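Local coordinates for conjugal transfer protein TRWB (Escherichia coli, PDB 1E9R) that probably couples DNA processing to transport in bacterial conjugation, as a ring-forming P-loop NTPase that resembles ring helicases and F1-ATPase, at residues N106-R111 with Q429-G435; R232-E236 with S269-P274; F9-P13 with H363-R367; T318-D322 with T332-S336. One frame throughout, in Å; residues are numbered along the deposited sequence.

Interaction 1. Residues N106-R111 with Q429-G435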
# COMPACT_ATOMS: atom_id res chain seq x y z
N ASN B 106 15.78 -27.49 27.41
CA ASN B 106 14.53 -28.03 26.89
C ASN B 106 13.72 -28.29 28.15
O ASN B 106 14.04 -29.21 28.90
CB ASN B 106 14.80 -29.35 26.17
CG ASN B 106 13.54 -29.98 25.62
OD1 ASN B 106 12.45 -29.78 26.15
ND2 ASN B 106 13.69 -30.75 24.54
N PRO B 107 12.67 -27.49 28.39
CA PRO B 107 11.83 -27.65 29.59
C PRO B 107 11.27 -29.05 29.88
O PRO B 107 10.96 -29.37 31.03
CB PRO B 107 10.72 -26.60 29.38
CG PRO B 107 10.65 -26.45 27.91
CD PRO B 107 12.10 -26.47 27.50
N TYR B 108 11.17 -29.89 28.85
CA TYR B 108 10.62 -31.23 29.01
C TYR B 108 11.63 -32.38 28.90
O TYR B 108 11.26 -33.55 28.76
CB TYR B 108 9.49 -31.43 28.00
CG TYR B 108 8.39 -30.38 28.11
CD1 TYR B 108 8.54 -29.11 27.53
CD2 TYR B 108 7.21 -30.65 28.79
CE1 TYR B 108 7.53 -28.14 27.63
CE2 TYR B 108 6.20 -29.68 28.91
CZ TYR B 108 6.36 -28.44 28.32
OH TYR B 108 5.36 -27.50 28.45
N ASP B 109 12.91 -32.06 28.99
CA ASP B 109 13.95 -33.07 28.92
C ASP B 109 14.56 -33.18 30.32
O ASP B 109 14.88 -32.18 30.96
CB ASP B 109 15.01 -32.69 27.88
CG ASP B 109 15.95 -33.83 27.57
OD1 ASP B 109 16.73 -34.21 28.46
OD2 ASP B 109 15.91 -34.35 26.44
N GLN B 110 14.69 -34.42 30.77
CA GLN B 110 15.25 -34.76 32.07
C GLN B 110 16.61 -34.12 32.30
O GLN B 110 16.95 -33.71 33.42
CB GLN B 110 15.38 -36.29 32.15
CG GLN B 110 15.83 -36.85 33.48
CD GLN B 110 14.80 -36.65 34.57
OE1 GLN B 110 14.77 -35.62 35.24
NE2 GLN B 110 13.93 -37.65 34.74
N ARG B 111 17.38 -34.03 31.22
CA ARG B 111 18.74 -33.49 31.26
C ARG B 111 18.88 -31.97 31.23
O ARG B 111 19.97 -31.45 31.43
CB ARG B 111 19.54 -34.10 30.10
CG ARG B 111 19.59 -35.63 30.09
CD ARG B 111 20.03 -36.14 28.73
NE ARG B 111 19.02 -35.87 27.71
CZ ARG B 111 19.12 -36.23 26.43
NH1 ARG B 111 20.20 -36.89 26.02
NH2 ARG B 111 18.14 -35.96 25.59
N GLN B 429 24.15 -40.52 21.94
CA GLN B 429 23.30 -40.09 23.05
C GLN B 429 21.85 -40.05 22.58
O GLN B 429 21.58 -39.94 21.38
CB GLN B 429 23.75 -38.70 23.50
CG GLN B 429 23.44 -38.35 24.93
CD GLN B 429 23.95 -36.98 25.31
OE1 GLN B 429 23.81 -36.55 26.47
NE2 GLN B 429 24.53 -36.27 24.35
N PRO B 430 20.89 -40.19 23.51
CA PRO B 430 19.49 -40.14 23.08
C PRO B 430 19.04 -38.70 22.78
O PRO B 430 19.38 -37.76 23.51
CB PRO B 430 18.74 -40.77 24.26
CG PRO B 430 19.58 -40.38 25.42
CD PRO B 430 20.99 -40.62 24.91
N ALA B 431 18.30 -38.51 21.69
CA ALA B 431 17.83 -37.19 21.30
C ALA B 431 16.95 -36.54 22.37
O ALA B 431 17.08 -35.34 22.65
CB ALA B 431 17.07 -37.28 20.00
N PHE B 432 16.07 -37.32 22.97
CA PHE B 432 15.16 -36.80 24.00
C PHE B 432 15.02 -37.78 25.17
O PHE B 432 14.88 -38.98 24.97
CB PHE B 432 13.79 -36.54 23.37
CG PHE B 432 12.75 -36.00 24.34
CD1 PHE B 432 12.90 -34.74 24.92
CD2 PHE B 432 11.61 -36.75 24.65
CE1 PHE B 432 11.93 -34.23 25.80
CE2 PHE B 432 10.63 -36.25 25.52
CZ PHE B 432 10.79 -34.99 26.10
N VAL B 433 15.05 -37.24 26.38
CA VAL B 433 14.90 -38.04 27.59
C VAL B 433 13.79 -37.44 28.45
O VAL B 433 14.03 -36.50 29.20
CB VAL B 433 16.21 -38.06 28.39
CG1 VAL B 433 15.99 -38.70 29.75
CG2 VAL B 433 17.26 -38.81 27.62
N GLU B 434 12.59 -38.00 28.33
CA GLU B 434 11.41 -37.56 29.08
C GLU B 434 11.70 -37.17 30.52
O GLU B 434 12.35 -37.92 31.26
CB GLU B 434 10.35 -38.67 29.06
CG GLU B 434 9.02 -38.28 29.65
CD GLU B 434 8.32 -37.19 28.85
OE1 GLU B 434 8.79 -36.03 28.88
OE2 GLU B 434 7.31 -37.51 28.18
N GLY B 435 11.19 -36.01 30.94
CA GLY B 435 11.41 -35.55 32.30
C GLY B 435 10.16 -35.06 33.02
O GLY B 435 9.04 -35.24 32.49
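A single beta bridge between two loops, beside an Asx turn at Asp109, joins the C-terminal tail to the loop that follows strand 103-105. Asp109 and Glu434 are the bridged pair, their CA atoms 5.2 Å apart. Gln110 N donates to Val433 O at 2.7 Å, nearly straight, while the bond from Gly435 N to Tyr108 O (3.3 Å) is weak. Asp109 OD1 accepts from Arg111 N (2.8 Å), closing the Asx turn, and from Arg111 NE (2.9 Å); Asp109 OD2 takes Arg111 NH2 (2.9 Å) in a salt bridge and Val433 N (3.0 Å) from the tail. Held in this way, Arg111 NH1 (2.8 Å) and NH2 (3.0 Å) both donate to Pro430 O, and NH2 more weakly to Ala431 O (3.2 Å); Val433 CG2 covers one face of the guanidinium, 3.4 Å from Arg111 CZ. Phe432 CZ approaches Tyr108 CB at 4.2 Å. Asn106 OD1 accepts from Tyr108 N (3.0 Å), and Asn106 ND2 bonds Thr246. A lone beta bridge, with Asx turns at Asn106 and Asp109 and a type I turn from Asn106 to Asp109, thus joins the tail after strand 415-419 to the loop after edge strand 103-105.

Interaction 2. Residues R232-E236 with S269-P274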
# COMPACT_ATOMS: atom_id res chain seq x y z
N ARG B 232 24.90 -16.38 30.41
CA ARG B 232 25.99 -15.41 30.41
C ARG B 232 27.25 -16.02 31.01
O ARG B 232 28.34 -15.90 30.45
CB ARG B 232 25.61 -14.18 31.24
CG ARG B 232 24.46 -13.40 30.67
CD ARG B 232 24.22 -12.13 31.44
NE ARG B 232 25.26 -11.14 31.23
CZ ARG B 232 25.20 -9.90 31.70
NH1 ARG B 232 24.14 -9.51 32.40
NH2 ARG B 232 26.18 -9.04 31.46
N SER B 233 27.09 -16.65 32.17
CA SER B 233 28.20 -17.29 32.86
C SER B 233 28.74 -18.44 32.01
O SER B 233 29.94 -18.65 31.94
CB SER B 233 27.74 -17.82 34.22
OG SER B 233 27.29 -16.76 35.04
N TRP B 234 27.84 -19.18 31.36
CA TRP B 234 28.24 -20.28 30.51
C TRP B 234 29.13 -19.77 29.36
O TRP B 234 30.16 -20.37 29.04
CB TRP B 234 27.00 -20.96 29.93
CG TRP B 234 27.33 -22.04 28.95
CD1 TRP B 234 27.78 -23.29 29.24
CD2 TRP B 234 27.27 -21.95 27.52
NE1 TRP B 234 28.00 -23.99 28.08
CE2 TRP B 234 27.70 -23.19 27.01
CE3 TRP B 234 26.89 -20.94 26.62
CZ2 TRP B 234 27.76 -23.46 25.63
CZ3 TRP B 234 26.96 -21.20 25.25
CH2 TRP B 234 27.39 -22.45 24.77
N LEU B 235 28.74 -18.66 28.75
CA LEU B 235 29.52 -18.12 27.64
C LEU B 235 30.92 -17.76 28.08
O LEU B 235 31.89 -17.96 27.35
CB LEU B 235 28.83 -16.87 27.07
CG LEU B 235 27.58 -17.13 26.24
CD1 LEU B 235 26.92 -15.81 25.87
CD2 LEU B 235 27.95 -17.90 24.99
N GLU B 236 31.02 -17.24 29.30
CA GLU B 236 32.31 -16.83 29.84
C GLU B 236 33.17 -18.00 30.28
O GLU B 236 34.39 -17.88 30.35
CB GLU B 236 32.08 -15.90 31.03
CG GLU B 236 31.26 -14.68 30.67
CD GLU B 236 31.00 -13.78 31.87
OE1 GLU B 236 30.40 -14.27 32.85
OE2 GLU B 236 31.40 -12.59 31.81
N SER B 269 24.05 -11.14 25.15
CA SER B 269 25.12 -11.46 26.09
C SER B 269 26.54 -11.45 25.54
O SER B 269 27.44 -10.98 26.23
CB SER B 269 24.82 -12.80 26.76
OG SER B 269 23.66 -12.69 27.58
N ILE B 270 26.74 -11.94 24.32
CA ILE B 270 28.09 -11.95 23.76
C ILE B 270 28.67 -10.54 23.65
O ILE B 270 29.88 -10.35 23.68
CB ILE B 270 28.13 -12.56 22.37
CG1 ILE B 270 27.30 -11.70 21.42
CG2 ILE B 270 27.62 -14.00 22.41
CD1 ILE B 270 27.61 -11.95 19.98
N LEU B 271 27.79 -9.55 23.53
CA LEU B 271 28.21 -8.15 23.43
C LEU B 271 28.78 -7.66 24.74
O LEU B 271 29.37 -6.57 24.81
CB LEU B 271 27.02 -7.29 23.04
CG LEU B 271 26.78 -6.96 21.57
CD1 LEU B 271 27.01 -8.16 20.70
CD2 LEU B 271 25.37 -6.43 21.42
N SER B 272 28.59 -8.45 25.78
CA SER B 272 29.08 -8.10 27.11
C SER B 272 30.31 -8.91 27.50
O SER B 272 30.93 -8.64 28.53
CB SER B 272 27.98 -8.32 28.16
OG SER B 272 27.02 -7.29 28.14
N LEU B 273 30.66 -9.90 26.68
CA LEU B 273 31.82 -10.74 26.95
C LEU B 273 33.12 -9.95 26.92
O LEU B 273 33.30 -9.07 26.08
CB LEU B 273 31.92 -11.88 25.94
CG LEU B 273 30.86 -12.97 26.05
CD1 LEU B 273 31.09 -13.99 24.97
CD2 LEU B 273 30.93 -13.62 27.41
N PRO B 274 34.05 -10.27 27.84
CA PRO B 274 35.33 -9.56 27.87
C PRO B 274 36.11 -9.86 26.59
O PRO B 274 35.98 -10.93 26.00
CB PRO B 274 36.00 -10.13 29.12
CG PRO B 274 35.45 -11.52 29.19
CD PRO B 274 33.99 -11.31 28.88
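The last turn of helix 231-236 runs beside the segment 269-274, where helix 252-269 gives way to a loop. Their CA atoms come closest at Arg232 and Ser269, 5.9 Å, and stay within 7.4 Å at Leu235-Ile270 and 6.8 Å at Glu236-Leu273. Ser272 N bonds Ser269 O at 2.8 Å and Leu273 N bonds Ile270 O at 3.1 Å. Leu235 fills the middle of the contact, its CD1 4.0 Å from Ile270 CG2 and its CB 3.9 Å from Leu273 CD2, which also meets Glu236 CG at 3.4 Å. Arg232 CG lies 3.3 Å from Ser269 OG, a hydroxyl hydrogen-bonded to Val265 O and Tyr130 OH. Arg232 NH1 forms a salt bridge with Asp126 and a hydrogen bond with Glu120 O; Glu236 forms a salt bridge with Arg122. Ser272 OG bonds Asp250 of the second subunit, so the loop borders a subunit interface. The contact joins the end of helix 231-236, which leads to strand 243-247, to the loop between helix 252-269 and strand 281-285, connections of the alpha/beta sheet of a P-loop NTPase.

Interaction 3. Residues F9-P13 with H363-R367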
# COMPACT_ATOMS: atom_id res chain seq x y z
N PHE B 9 29.38 -23.26 -16.02
CA PHE B 9 28.28 -22.43 -16.49
C PHE B 9 27.30 -23.21 -17.35
O PHE B 9 27.67 -23.80 -18.37
CB PHE B 9 28.85 -21.24 -17.27
CG PHE B 9 27.82 -20.31 -17.82
CD1 PHE B 9 26.85 -19.76 -16.99
CD2 PHE B 9 27.82 -19.97 -19.17
CE1 PHE B 9 25.90 -18.89 -17.50
CE2 PHE B 9 26.87 -19.10 -19.68
CZ PHE B 9 25.91 -18.56 -18.85
N GLY B 10 26.03 -23.21 -16.93
CA GLY B 10 25.00 -23.92 -17.66
C GLY B 10 24.62 -23.34 -19.01
O GLY B 10 24.00 -24.02 -19.83
N GLY B 11 24.99 -22.09 -19.25
CA GLY B 11 24.67 -21.46 -20.52
C GLY B 11 25.65 -21.81 -21.62
O GLY B 11 26.41 -22.78 -21.53
N ALA B 12 25.64 -21.01 -22.68
CA ALA B 12 26.53 -21.23 -23.81
C ALA B 12 27.97 -20.85 -23.48
O ALA B 12 28.22 -19.80 -22.87
CB ALA B 12 26.05 -20.42 -25.00
N PRO B 13 28.94 -21.69 -23.87
CA PRO B 13 30.35 -21.41 -23.60
C PRO B 13 30.73 -20.05 -24.21
O PRO B 13 30.16 -19.64 -25.22
CB PRO B 13 31.07 -22.57 -24.27
CG PRO B 13 30.08 -23.70 -24.12
CD PRO B 13 28.78 -23.03 -24.48
N HIS B 363 26.66 -11.91 -15.30
CA HIS B 363 28.03 -11.68 -15.72
C HIS B 363 27.97 -11.07 -17.12
O HIS B 363 26.98 -11.23 -17.82
CB HIS B 363 28.85 -13.00 -15.71
CG HIS B 363 28.37 -14.05 -16.68
ND1 HIS B 363 28.78 -15.36 -16.59
CD2 HIS B 363 27.57 -13.98 -17.77
CE1 HIS B 363 28.24 -16.06 -17.59
NE2 HIS B 363 27.51 -15.23 -18.32
N GLU B 364 28.99 -10.30 -17.49
CA GLU B 364 29.02 -9.75 -18.83
C GLU B 364 30.10 -10.60 -19.48
O GLU B 364 31.16 -10.83 -18.90
CB GLU B 364 29.37 -8.27 -18.83
CG GLU B 364 29.06 -7.63 -20.16
CD GLU B 364 28.94 -6.14 -20.06
OE1 GLU B 364 29.89 -5.50 -19.57
OE2 GLU B 364 27.89 -5.60 -20.48
N VAL B 365 29.83 -11.05 -20.70
CA VAL B 365 30.71 -11.98 -21.39
C VAL B 365 30.79 -11.73 -22.90
O VAL B 365 29.89 -11.13 -23.48
CB VAL B 365 30.16 -13.41 -21.08
CG1 VAL B 365 30.36 -14.32 -22.23
CG2 VAL B 365 30.79 -13.94 -19.80
N GLU B 366 31.87 -12.18 -23.54
CA GLU B 366 32.03 -12.04 -25.00
C GLU B 366 31.99 -13.44 -25.60
O GLU B 366 32.68 -14.35 -25.12
CB GLU B 366 33.35 -11.38 -25.37
CG GLU B 366 33.50 -9.97 -24.84
CD GLU B 366 34.74 -9.27 -25.35
OE1 GLU B 366 35.81 -9.90 -25.40
OE2 GLU B 366 34.63 -8.07 -25.69
N ARG B 367 31.19 -13.62 -26.65
CA ARG B 367 31.04 -14.91 -27.31
C ARG B 367 31.21 -14.89 -28.83
O ARG B 367 30.93 -13.88 -29.48
CB ARG B 367 29.67 -15.50 -26.99
CG ARG B 367 29.71 -16.73 -26.13
CD ARG B 367 28.38 -17.43 -26.20
NE ARG B 367 27.32 -16.64 -25.61
CZ ARG B 367 27.05 -16.58 -24.31
NH1 ARG B 367 27.77 -17.28 -23.43
NH2 ARG B 367 26.05 -15.83 -23.88
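Arg367, Phe9 and His363 carry most of this contact, in which the N-terminal loop 9-13 crosses the side chains of strand 362-368. Arg367 loses the largest area, 74 Å². Its CA-to-CB bond points toward the loop, and the side chain places NH1 2.6 Å from Ala12 O and CD 3.0 Å from Pro13 O, with Ala12 CB over one face of the guanidinium, 3.9 Å from NH1. The same group forms a salt bridge with Glu389 through NH2, so the arginine links the loop to strand 384-390. Strand 362-368 is the middle one of a three-stranded antiparallel sheet, flanked by 16-18 and 384-390, and His363 and Arg367 project from the same face of it, four residues apart. His363 meets Phe9, CE1 lying over one face of the phenyl ring at 3.6 Å from CZ; the ring centroids are 4.8 Å apart with planes inclined at 58°. His363 NE2 bonds Glu389, the acid that also holds Arg367, and its ring makes an edge-to-face contact with Phe14. At the edge of the Phe9 ring, CE2 lies 4.3 Å from Arg367 NH1. Arg19 and Arg386 of the third subunit pack on Phe9 and on Ala12 and Arg367, respectively.

Interaction 4. Residues T318-D322 with T332-S336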
# COMPACT_ATOMS: atom_id res chain seq x y z
N THR B 318 11.90 -16.76 2.21
CA THR B 318 12.29 -15.37 2.40
C THR B 318 11.01 -14.57 2.67
O THR B 318 11.01 -13.52 3.33
CB THR B 318 13.02 -14.84 1.14
OG1 THR B 318 13.33 -13.45 1.32
CG2 THR B 318 12.15 -15.02 -0.11
N SER B 319 9.91 -15.11 2.17
CA SER B 319 8.60 -14.52 2.33
C SER B 319 8.14 -14.60 3.78
O SER B 319 7.55 -13.66 4.32
CB SER B 319 7.62 -15.27 1.43
OG SER B 319 6.29 -14.87 1.68
N GLN B 320 8.44 -15.73 4.42
CA GLN B 320 8.07 -15.95 5.80
C GLN B 320 8.84 -15.01 6.70
O GLN B 320 8.31 -14.55 7.71
CB GLN B 320 8.37 -17.38 6.22
CG GLN B 320 7.71 -17.78 7.51
CD GLN B 320 8.13 -19.17 7.97
OE1 GLN B 320 8.65 -19.99 7.18
NE2 GLN B 320 7.88 -19.47 9.25
N LEU B 321 10.09 -14.73 6.34
CA LEU B 321 10.93 -13.82 7.12
C LEU B 321 10.37 -12.40 7.04
O LEU B 321 10.45 -11.63 8.01
CB LEU B 321 12.36 -13.84 6.59
CG LEU B 321 13.36 -13.09 7.46
CD1 LEU B 321 13.48 -13.80 8.81
CD2 LEU B 321 14.71 -13.01 6.73
N ASP B 322 9.83 -12.04 5.88
CA ASP B 322 9.26 -10.72 5.69
C ASP B 322 8.07 -10.61 6.60
O ASP B 322 7.81 -9.57 7.18
CB ASP B 322 8.79 -10.50 4.25
CG ASP B 322 9.94 -10.29 3.27
OD1 ASP B 322 11.03 -9.89 3.72
OD2 ASP B 322 9.75 -10.52 2.06
N THR B 332 17.35 -6.06 5.76
CA THR B 332 18.52 -5.66 6.51
C THR B 332 19.12 -6.86 7.22
O THR B 332 20.35 -6.98 7.33
CB THR B 332 18.15 -4.62 7.56
OG1 THR B 332 17.56 -3.50 6.91
CG2 THR B 332 19.40 -4.20 8.34
N LEU B 333 18.25 -7.74 7.72
CA LEU B 333 18.70 -8.94 8.43
C LEU B 333 19.43 -9.87 7.49
O LEU B 333 20.53 -10.33 7.79
CB LEU B 333 17.51 -9.66 9.07
CG LEU B 333 17.85 -10.83 9.98
CD1 LEU B 333 18.69 -10.36 11.16
CD2 LEU B 333 16.57 -11.45 10.47
N ARG B 334 18.81 -10.15 6.35
CA ARG B 334 19.43 -11.03 5.37
C ARG B 334 20.74 -10.40 4.88
O ARG B 334 21.72 -11.10 4.64
CB ARG B 334 18.50 -11.25 4.17
CG ARG B 334 17.18 -11.94 4.50
CD ARG B 334 16.50 -12.47 3.23
NE ARG B 334 16.57 -11.51 2.13
CZ ARG B 334 15.75 -10.48 1.97
NH1 ARG B 334 14.76 -10.29 2.83
NH2 ARG B 334 15.91 -9.65 0.94
N ALA B 335 20.76 -9.08 4.76
CA ALA B 335 21.95 -8.38 4.30
C ALA B 335 23.06 -8.41 5.35
O ALA B 335 24.18 -7.99 5.08
CB ALA B 335 21.60 -6.94 3.94
N SER B 336 22.73 -8.90 6.54
CA SER B 336 23.72 -8.96 7.61
C SER B 336 24.58 -10.22 7.54
O SER B 336 25.57 -10.34 8.25
CB SER B 336 23.03 -8.84 8.96
OG SER B 336 22.43 -7.56 9.07
O HOH W 1 13.17 -11.91 3.79
O HOH W 2 12.64 -8.28 2.67
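Arg334, with 69 Å² covered, sets the character of this helix-helix contact. Its chi1 is m and chi2 t, carrying the aliphatic stem past Leu321, with Arg334 CG 3.5 Å from Leu321 CD2, before the m chi3 and a chi4 of -82° bring the guanidinium beside Thr318 and Asp322. There Arg334 NH1 lies 3.9 Å from Asp322 OD1, a long salt bridge, and 3.8 Å from Thr318 OG1, which sits over one face of the group. Two waters fill the gap. Water 1 donates to Thr318 O (2.7 Å) and Asp322 OD1 (2.9 Å), and accepts from Thr318 OG1 (2.9 Å) and, weakly, Arg334 NH1 (2.5 Å); water 2 spans Asp322 OD1 (2.5 Å) and Arg334 NH1 (2.9 Å). Asp322, at chi1 m, brings OD1 to these waters, while its OD2 pairs with Lys328 of the third subunit. Leu321 and Leu333 share the t, p rotamer, and Leu321 CD1 lies 4.2 Å from Leu333 CD2; Leu333 also packs on Leu297 and Leu301 of helix 297-303. The leucine pair and the long, water-bridged ion pair join the consecutive helices 318-325 and 327-334, in the connection from strand 309-315 to strand 339-342 of the mixed sheet of this P-loop NTPase domain.

Along the chain, interaction 3 opens first, at 9-13, and interaction 1 at 106-111; interactions 2 and 4 follow in series, both nested inside the loops that interactions 1 and 3 close. These two long-range closures cross, tying the N-terminal segment and the C-terminal tail to parts more than 300 residues away in the chain. Their centres lie about 53 Å apart, on opposite sides of the chain's centre. Interaction 1 follows edge strand 103-105; interaction 2, about 26 Å away between centres, has its nearest atoms about 11 Å from it. Interaction 4 lies nearest the chain's centre. Interaction 3 belongs to the separate three-stranded sheet. Interactions 2, 3 and 4 each touch the second subunit, and 3 and 4 also the third, consistent with a hexameric ring.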